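Local coordinates for RimK domain protein ATP-grasp (Sphaerobacter thermophilus, PDB 5I47), which probably binds ATP and a metal ion as an ATP-grasp ligase of the RimK/LysX family, its substrate uncertain, at residues L95-I104 with L222-L230. Sequence-based numbering, arbitrary orientation. Where two conformers were deposited one is given.
Sequences LLRHLILADI and LAERIIERL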
ATOM      1  N   LEU B  95       0.793   4.880  -9.613  1.00 20.33           N
ATOM      2  CA  LEU B  95       0.226   5.379 -10.863  1.00 17.88           C
ATOM      3  C   LEU B  95       1.036   6.546 -11.404  1.00 25.87           C
ATOM      4  O   LEU B  95       1.301   6.625 -12.610  1.00 27.12           O
ATOM      5  CB  LEU B  95      -1.225   5.797 -10.648  1.00 13.04           C
ATOM      6  CG  LEU B  95      -1.939   6.418 -11.853  1.00 18.91           C
ATOM      7  CD1 LEU B  95      -2.029   5.426 -13.004  1.00 16.84           C
ATOM      8  CD2 LEU B  95      -3.324   6.908 -11.454  1.00 17.78           C
ATOM      9  N   LEU B  96       1.453   7.456 -10.520  1.00 28.23           N
ATOM     10  CA  LEU B  96       2.235   8.611 -10.944  1.00 25.28           C
ATOM     11  C   LEU B  96       3.555   8.183 -11.578  1.00 22.04           C
ATOM     12  O   LEU B  96       3.931   8.675 -12.647  1.00 19.60           O
ATOM     13  CB  LEU B  96       2.482   9.537  -9.754  1.00 22.11           C
ATOM     14  CG  LEU B  96       3.410  10.726 -10.006  1.00 22.02           C
ATOM     15  CD1 LEU B  96       2.858  11.602 -11.131  1.00 21.33           C
ATOM     16  CD2 LEU B  96       3.605  11.533  -8.723  1.00 20.08           C
ATOM     17  N   ARG B  97       4.280   7.268 -10.932  0.58 19.89           N
ATOM     18  CA  ARG B  97       5.545   6.830 -11.511  0.58 19.83           C
ATOM     19  C   ARG B  97       5.327   6.060 -12.808  0.58 21.15           C
ATOM     20  O   ARG B  97       6.150   6.151 -13.726  0.58 19.48           O
ATOM     21  CB  ARG B  97       6.327   5.988 -10.499  0.58 21.48           C
ATOM     22  CG  ARG B  97       7.725   5.547 -10.965  0.58 26.71           C
ATOM     23  CD  ARG B  97       8.621   6.722 -11.384  0.58 27.13           C
ATOM     24  NE  ARG B  97       9.983   6.284 -11.693  0.58 26.59           N
ATOM     25  CZ  ARG B  97      10.892   7.032 -12.315  0.58 30.15           C
ATOM     26  NH1 ARG B  97      12.106   6.549 -12.556  0.58 24.24           N
ATOM     27  NH2 ARG B  97      10.585   8.259 -12.709  0.58 35.21           N
ATOM     28  N   HIS B  98       4.216   5.324 -12.914  1.00 21.04           N
ATOM     29  CA  HIS B  98       3.940   4.570 -14.133  1.00 19.83           C
ATOM     30  C   HIS B  98       3.641   5.493 -15.307  1.00 24.49           C
ATOM     31  O   HIS B  98       4.125   5.263 -16.422  1.00 24.98           O
ATOM     32  CB  HIS B  98       2.772   3.614 -13.894  1.00 30.03           C
ATOM     33  CG  HIS B  98       2.696   2.492 -14.881  1.00 41.65           C
ATOM     34  ND1 HIS B  98       2.099   2.625 -16.117  1.00 43.15           N
ATOM     35  CD2 HIS B  98       3.146   1.215 -14.815  1.00 43.72           C
ATOM     36  CE1 HIS B  98       2.183   1.480 -16.769  1.00 42.78           C
ATOM     37  NE2 HIS B  98       2.813   0.607 -16.001  1.00 45.67           N
ATOM     38  N   LEU B  99       2.842   6.541 -15.079  1.00 29.17           N
ATOM     39  CA  LEU B  99       2.527   7.483 -16.151  1.00 26.68           C
ATOM     40  C   LEU B  99       3.762   8.268 -16.579  1.00 25.30           C
ATOM     41  O   LEU B  99       3.952   8.537 -17.770  1.00 22.12           O
ATOM     42  CB  LEU B  99       1.412   8.429 -15.702  1.00 22.83           C
ATOM     43  CG  LEU B  99       0.064   7.761 -15.417  1.00 23.00           C
ATOM     44  CD1 LEU B  99      -0.892   8.741 -14.772  1.00 26.00           C
ATOM     45  CD2 LEU B  99      -0.546   7.174 -16.691  1.00 19.33           C
ATOM     46  N   ILE B 100       4.616   8.639 -15.622  1.00 23.83           N
ATOM     47  CA  ILE B 100       5.851   9.343 -15.955  1.00 22.94           C
ATOM     48  C   ILE B 100       6.740   8.474 -16.837  1.00 26.02           C
ATOM     49  O   ILE B 100       7.242   8.922 -17.875  1.00 31.29           O
ATOM     50  CB  ILE B 100       6.582   9.780 -14.673  1.00 21.95           C
ATOM     51  CG1 ILE B 100       5.788  10.878 -13.954  1.00 21.34           C
ATOM     52  CG2 ILE B 100       8.000  10.237 -14.989  1.00 17.89           C
ATOM     53  CD1 ILE B 100       6.465  11.406 -12.714  1.00 16.66           C
ATOM     54  N   LEU B 101       6.955   7.217 -16.436  1.00 25.87           N
ATOM     55  CA  LEU B 101       7.772   6.314 -17.242  1.00 26.35           C
ATOM     56  C   LEU B 101       7.155   6.044 -18.609  1.00 28.53           C
ATOM     57  O   LEU B 101       7.884   5.712 -19.547  1.00 31.01           O
ATOM     58  CB  LEU B 101       7.995   4.995 -16.499  1.00 17.92           C
ATOM     59  CG  LEU B 101       8.983   5.055 -15.335  1.00 20.84           C
ATOM     60  CD1 LEU B 101       8.908   3.793 -14.511  1.00 23.43           C
ATOM     61  CD2 LEU B 101      10.397   5.269 -15.848  1.00 22.83           C
ATOM     62  N   ALA B 102       5.837   6.177 -18.743  1.00 31.02           N
ATOM     63  CA  ALA B 102       5.148   6.011 -20.016  1.00 27.51           C
ATOM     64  C   ALA B 102       5.099   7.290 -20.840  1.00 27.23           C
ATOM     65  O   ALA B 102       4.482   7.292 -21.909  1.00 30.56           O
ATOM     66  CB  ALA B 102       3.721   5.506 -19.783  1.00 23.00           C
ATOM     67  N   ASP B 103       5.724   8.368 -20.364  1.00 28.76           N
ATOM     68  CA  ASP B 103       5.742   9.660 -21.056  1.00 32.21           C
ATOM     69  C   ASP B 103       4.330  10.200 -21.278  1.00 30.70           C
ATOM     70  O   ASP B 103       4.028  10.796 -22.313  1.00 36.68           O
ATOM     71  CB  ASP B 103       6.501   9.570 -22.380  1.00 38.47           C
ATOM     72  CG  ASP B 103       6.945  10.924 -22.888  1.00 43.13           C
ATOM     73  OD1 ASP B 103       7.278  11.793 -22.055  1.00 41.89           O
ATOM     74  OD2 ASP B 103       6.959  11.117 -24.121  1.00 49.24           O
ATOM     75  N   ILE B 104       3.459   9.995 -20.303  1.00 27.38           N
ATOM     76  CA  ILE B 104       2.096  10.520 -20.332  1.00 31.62           C
ATOM     77  C   ILE B 104       2.045  11.761 -19.447  1.00 33.46           C
ATOM     78  O   ILE B 104       2.496  11.699 -18.294  1.00 32.54           O
ATOM     79  CB  ILE B 104       1.069   9.470 -19.871  1.00 27.32           C
ATOM     80  CG1 ILE B 104       0.986   8.340 -20.902  1.00 28.87           C
ATOM     81  CG2 ILE B 104      -0.296  10.109 -19.654  1.00 22.20           C
ATOM     82  CD1 ILE B 104      -0.031   7.273 -20.572  1.00 32.31           C
ATOM     83  N   LEU B 222      -4.993   9.700 -26.757  1.00 43.11           N
ATOM     84  CA  LEU B 222      -4.488   9.609 -25.392  1.00 39.84           C
ATOM     85  C   LEU B 222      -5.004   8.355 -24.699  1.00 38.72           C
ATOM     86  O   LEU B 222      -4.235   7.632 -24.054  1.00 38.38           O
ATOM     87  CB  LEU B 222      -4.880  10.863 -24.608  1.00 38.70           C
ATOM     88  CG  LEU B 222      -4.429  10.973 -23.150  1.00 35.08           C
ATOM     89  CD1 LEU B 222      -2.916  10.987 -23.055  1.00 30.62           C
ATOM     90  CD2 LEU B 222      -5.027  12.212 -22.496  1.00 30.76           C
ATOM     91  N   ALA B 223      -6.303   8.072 -24.829  1.00 36.11           N
ATOM     92  CA  ALA B 223      -6.861   6.876 -24.207  1.00 33.99           C
ATOM     93  C   ALA B 223      -6.242   5.605 -24.772  1.00 38.78           C
ATOM     94  O   ALA B 223      -6.089   4.615 -24.049  1.00 40.29           O
ATOM     95  CB  ALA B 223      -8.378   6.843 -24.382  1.00 30.77           C
ATOM     96  N   GLU B 224      -5.882   5.613 -26.058  1.00 42.33           N
ATOM     97  CA  GLU B 224      -5.294   4.423 -26.662  1.00 41.45           C
ATOM     98  C   GLU B 224      -3.874   4.185 -26.164  1.00 39.22           C
ATOM     99  O   GLU B 224      -3.463   3.029 -26.005  1.00 40.12           O
ATOM    100  CB  GLU B 224      -5.333   4.539 -28.185  1.00 42.17           C
ATOM    101  CG  GLU B 224      -6.739   4.390 -28.744  1.00 46.28           C
ATOM    102  CD  GLU B 224      -6.816   4.597 -30.243  1.00 54.85           C
ATOM    103  OE1 GLU B 224      -5.798   4.994 -30.852  1.00 60.01           O
ATOM    104  OE2 GLU B 224      -7.904   4.361 -30.813  1.00 55.43           O
ATOM    105  N   ARG B 225      -3.119   5.252 -25.904  1.00 34.63           N
ATOM    106  CA  ARG B 225      -1.811   5.080 -25.283  1.00 37.71           C
ATOM    107  C   ARG B 225      -1.947   4.586 -23.850  1.00 37.00           C
ATOM    108  O   ARG B 225      -1.162   3.745 -23.401  1.00 37.38           O
ATOM    109  CB  ARG B 225      -1.030   6.390 -25.311  1.00 45.30           C
ATOM    110  CG  ARG B 225      -0.649   6.869 -26.690  1.00 54.56           C
ATOM    111  CD  ARG B 225       0.344   8.002 -26.568  1.00 60.11           C
ATOM    112  NE  ARG B 225       1.532   7.583 -25.832  1.00 58.70           N
ATOM    113  CZ  ARG B 225       2.327   8.413 -25.164  1.00 56.23           C
ATOM    114  NH1 ARG B 225       2.054   9.710 -25.127  1.00 54.89           N
ATOM    115  NH2 ARG B 225       3.389   7.944 -24.524  1.00 53.54           N
ATOM    116  N   ILE B 226      -2.936   5.107 -23.119  1.00 36.10           N
ATOM    117  CA  ILE B 226      -3.141   4.688 -21.736  1.00 31.57           C
ATOM    118  C   ILE B 226      -3.467   3.203 -21.672  1.00 32.68           C
ATOM    119  O   ILE B 226      -2.912   2.467 -20.849  1.00 37.36           O
ATOM    120  CB  ILE B 226      -4.238   5.546 -21.081  1.00 29.36           C
ATOM    121  CG1 ILE B 226      -3.732   6.976 -20.884  1.00 32.74           C
ATOM    122  CG2 ILE B 226      -4.686   4.929 -19.766  1.00 28.51           C
ATOM    123  CD1 ILE B 226      -4.780   7.931 -20.356  1.00 45.12           C
ATOM    124  N   ILE B 227      -4.354   2.735 -22.552  1.00 32.50           N
ATOM    125  CA  ILE B 227      -4.667   1.310 -22.595  1.00 32.67           C
ATOM    126  C   ILE B 227      -3.423   0.498 -22.951  1.00 32.73           C
ATOM    127  O   ILE B 227      -3.172  -0.566 -22.372  1.00 33.77           O
ATOM    128  CB  ILE B 227      -5.823   1.052 -23.580  1.00 28.52           C
ATOM    129  CG1 ILE B 227      -7.090   1.761 -23.105  1.00 28.57           C
ATOM    130  CG2 ILE B 227      -6.086  -0.438 -23.736  1.00 26.71           C
ATOM    131  CD1 ILE B 227      -8.223   1.691 -24.101  1.00 25.11           C
ATOM    132  N   GLU B 228      -2.616   0.999 -23.890  1.00 33.34           N
ATOM    133  CA  GLU B 228      -1.438   0.263 -24.343  1.00 35.79           C
ATOM    134  C   GLU B 228      -0.405   0.115 -23.234  1.00 34.05           C
ATOM    135  O   GLU B 228       0.211  -0.949 -23.091  1.00 35.82           O
ATOM    136  CB  GLU B 228      -0.812   0.964 -25.550  1.00 43.38           C
ATOM    137  CG  GLU B 228      -1.325   0.500 -26.900  1.00 52.60           C
ATOM    138  CD  GLU B 228      -0.950  -0.939 -27.195  1.00 64.46           C
ATOM    139  OE1 GLU B 228      -1.849  -1.809 -27.128  1.00 68.30           O
ATOM    140  OE2 GLU B 228       0.246  -1.199 -27.478  1.00 66.93           O
ATOM    141  N   ARG B 229      -0.197   1.167 -22.442  1.00 29.99           N
ATOM    142  CA  ARG B 229       0.855   1.197 -21.433  1.00 31.02           C
ATOM    143  C   ARG B 229       0.369   0.802 -20.045  1.00 28.03           C
ATOM    144  O   ARG B 229       1.050   0.045 -19.347  1.00 24.36           O
ATOM    145  CB  ARG B 229       1.482   2.593 -21.376  1.00 33.13           C
ATOM    146  CG  ARG B 229       2.156   3.013 -22.667  1.00 32.69           C
ATOM    147  CD  ARG B 229       3.366   2.138 -22.979  1.00 34.58           C
ATOM    148  NE  ARG B 229       3.863   2.377 -24.332  1.00 38.54           N
ATOM    149  CZ  ARG B 229       3.621   1.580 -25.368  1.00 43.02           C
ATOM    150  NH1 ARG B 229       2.902   0.477 -25.205  1.00 47.41           N
ATOM    151  NH2 ARG B 229       4.100   1.883 -26.567  1.00 41.81           N
ATOM    152  N   LEU B 230      -0.799   1.297 -19.632  1.00 32.39           N
ATOM    153  CA  LEU B 230      -1.345   0.963 -18.322  1.00 31.45           C
ATOM    154  C   LEU B 230      -2.078  -0.374 -18.327  1.00 30.46           C
ATOM    155  O   LEU B 230      -2.115  -1.054 -17.297  1.00 36.67           O
ATOM    156  CB  LEU B 230      -2.273   2.084 -17.855  1.00 35.99           C
ATOM    157  CG  LEU B 230      -2.954   2.003 -16.492  1.00 43.13           C
ATOM    158  CD1 LEU B 230      -2.981   3.376 -15.852  1.00 46.67           C
ATOM    159  CD2 LEU B 230      -4.360   1.450 -16.632  1.00 43.13           C
TER
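I104 packs against I226 where the turn after helix 92-101 meets helix 216-230. The two side chains meet at about a right angle, I104 CD1 lying 3.7 Å from I226 CG1. I104 CG1 stands anti to its carbonyl carbon (chi1 -68°), and with the chain extended beyond it CD1 is carried across to the second helix, while the CG2 branch comes more loosely up to L222 CD1. At the other end of the interface L95 and L230 cross obliquely, their CD1 methyls 3.6 Å apart. On the outer side the backbones come nearest at A102, whose CB rests 4.0 Å from R229 CB and also touches CG of that arginine.

The polar contacts lie toward the outer side and include no hydrogen bond. H98 has CG anti to its backbone N (chi1 -160°), which swings the ring toward the end of helix 216-230; there the carbonyl R229 O sits at the ring edge, 3.2 Å from CE1. R225 reaches over the turn, I104 CG1 lying off-centre over one guanidinium face. Its NH2 comes within 2.9 Å of A102 O, but at an angle too poor for a hydrogen bond, and its NH1 is 3.6 Å from D103 O. A Schellman motif with D103 at positive phi ends helix 92-101 here.

Beneath, I226 and L230 pack on Y235, and L95, L99 and I104 reach V251 or V248, so segments 95-101 and 222-230, whose directions differ by 111°, lie on the five-stranded antiparallel sheet of the ATP-grasp domain, on strands 235-241 and 246-253. Apolar packing therefore joins them on the sheet side, while R225 probably adds electrostatic attraction to the A102 and D103 carbonyls, and perhaps to the D103 carboxylate, which it does not touch.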